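Local coordinates for TT1561 protein (Thermus thermophilus, PDB 1UF3), which is of unknown function but binds calcium and, as a member of the calcineurin metallophosphoesterase superfamily, probably cleaves phosphoesters, at residues 8-13 / 202-207. Sequence-based numbering, arbitrary orientation.
Sequences ILATSN and VVPGDL
P204 lays its ring against the backbone at A10 and T11, its CB 3.6 Å from A10 CB and its CG reaching the T11 N and CA atoms. Beyond the proline the two segments meet in a single bridge between S12 and D206. L207 N donates to S12 O at 2.9 Å, while the return bond from S12 N to G205 O is weak and bent (125°). The S12 hydroxyl also points at G205 O, at a very short 2.5 Å that makes the exact geometry doubtful, and OG, set between its own backbone N and carbonyl carbon (chi1 65°), is bonded to G188 N as well. T11 OG1 sits 3.3 Å from L207 CB, but its hydrogen bond goes to E211 O. At the far end the N13 and D206 side chains run side by side, amide and carboxylate planes 83° apart, with a weak ND2 to OD2 bond of 3.4 Å; N41 N and S208 OG hold N13 OD1 and D206 OD1. An alanine in place of D206 would probably leave S208 OG without this acceptor and the N13 amide less restrained. The bridge ties the C-terminal end of strand 7-12 to the loop after strand 199-203, joining the two sheets of the calcineurin-like phosphoesterase sandwich.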
loop_
_atom_site.group_PDB
_atom_site.type_symbol
_atom_site.label_atom_id
_atom_site.label_comp_id
_atom_site.label_asym_id
_atom_site.label_seq_id
_atom_site.Cartn_x
_atom_site.Cartn_y
_atom_site.Cartn_z
ATOM N N ILE A 8 3.941 -19.120 -2.701
ATOM C CA ILE A 8 4.348 -19.726 -1.449
ATOM C C ILE A 8 5.826 -20.077 -1.467
ATOM O O ILE A 8 6.294 -20.782 -2.382
ATOM C CB ILE A 8 3.570 -20.995 -1.191
ATOM C CG1 ILE A 8 2.070 -20.702 -1.105
ATOM C CG2 ILE A 8 4.049 -21.653 0.063
ATOM C CD1 ILE A 8 1.275 -21.983 -1.190
ATOM N N LEU A 9 6.558 -19.568 -0.472
ATOM C CA LEU A 9 7.984 -19.865 -0.311
ATOM C C LEU A 9 8.000 -21.176 0.493
ATOM O O LEU A 9 7.411 -21.267 1.587
ATOM C CB LEU A 9 8.669 -18.730 0.460
ATOM C CG LEU A 9 10.179 -18.811 0.665
ATOM C CD1 LEU A 9 10.870 -18.883 -0.684
ATOM C CD2 LEU A 9 10.647 -17.572 1.455
ATOM N N ALA A 10 8.643 -22.200 -0.059
ATOM C CA ALA A 10 8.660 -23.514 0.576
ATOM C C ALA A 10 10.017 -24.233 0.611
ATOM O O ALA A 10 10.887 -23.977 -0.209
ATOM C CB ALA A 10 7.636 -24.405 -0.114
ATOM N N THR A 11 10.156 -25.140 1.567
ATOM C CA THR A 11 11.378 -25.913 1.748
ATOM C C THR A 11 11.085 -26.970 2.793
ATOM O O THR A 11 10.021 -26.943 3.451
ATOM C CB THR A 11 12.546 -25.031 2.246
ATOM O OG1 THR A 11 13.763 -25.778 2.172
ATOM C CG2 THR A 11 12.331 -24.621 3.707
ATOM N N SER A 12 12.025 -27.900 2.956
ATOM C CA SER A 12 11.866 -28.979 3.926
ATOM C C SER A 12 13.173 -29.347 4.626
ATOM O O SER A 12 14.243 -28.878 4.277
ATOM C CB SER A 12 11.347 -30.235 3.230
ATOM O OG SER A 12 12.338 -30.700 2.315
ATOM N N ASN A 13 13.049 -30.191 5.633
ATOM C CA ASN A 13 14.188 -30.714 6.365
ATOM C C ASN A 13 15.375 -29.792 6.626
ATOM O O ASN A 13 16.493 -30.124 6.266
ATOM C CB ASN A 13 14.678 -31.966 5.627
ATOM C CG ASN A 13 15.548 -32.844 6.490
ATOM O OD1 ASN A 13 15.084 -33.413 7.483
ATOM N ND2 ASN A 13 16.825 -32.959 6.119
ATOM N N VAL A 202 4.411 -31.225 -4.784
ATOM C CA VAL A 202 5.674 -30.519 -4.840
ATOM C C VAL A 202 6.682 -30.936 -3.773
ATOM O O VAL A 202 6.343 -31.097 -2.594
ATOM C CB VAL A 202 5.454 -28.978 -4.688
ATOM C CG1 VAL A 202 6.812 -28.250 -4.647
ATOM C CG2 VAL A 202 4.561 -28.445 -5.847
ATOM N N VAL A 203 7.918 -31.127 -4.222
ATOM C CA VAL A 203 9.048 -31.442 -3.357
ATOM C C VAL A 203 9.740 -30.096 -3.474
ATOM O O VAL A 203 10.371 -29.785 -4.485
ATOM C CB VAL A 203 9.906 -32.598 -3.957
ATOM C CG1 VAL A 203 11.209 -32.725 -3.215
ATOM C CG2 VAL A 203 9.127 -33.908 -3.869
ATOM N N PRO A 204 9.584 -29.245 -2.455
ATOM C CA PRO A 204 10.192 -27.919 -2.488
ATOM C C PRO A 204 11.695 -27.848 -2.367
ATOM O O PRO A 204 12.291 -26.833 -2.702
ATOM C CB PRO A 204 9.476 -27.199 -1.352
ATOM C CG PRO A 204 9.283 -28.285 -0.359
ATOM C CD PRO A 204 8.787 -29.429 -1.229
ATOM N N GLY A 205 12.310 -28.922 -1.892
ATOM C CA GLY A 205 13.752 -28.901 -1.727
ATOM C C GLY A 205 14.152 -29.173 -0.285
ATOM O O GLY A 205 13.308 -29.192 0.626
ATOM N N ASP A 206 15.450 -29.374 -0.076
ATOM C CA ASP A 206 15.982 -29.661 1.246
ATOM C C ASP A 206 16.837 -28.457 1.675
ATOM O O ASP A 206 17.887 -28.190 1.062
ATOM C CB ASP A 206 16.832 -30.942 1.166
ATOM C CG ASP A 206 17.250 -31.439 2.513
ATOM O OD1 ASP A 206 17.713 -30.606 3.299
ATOM O OD2 ASP A 206 17.110 -32.647 2.784
ATOM N N LEU A 207 16.398 -27.721 2.704
ATOM C CA LEU A 207 17.135 -26.533 3.154
ATOM C C LEU A 207 18.513 -26.885 3.733
ATOM O O LEU A 207 19.425 -26.052 3.736
ATOM C CB LEU A 207 16.337 -25.743 4.209
ATOM C CG LEU A 207 16.191 -24.219 4.055
ATOM C CD1 LEU A 207 16.222 -23.564 5.418
ATOM C CD2 LEU A 207 17.258 -23.642 3.196
#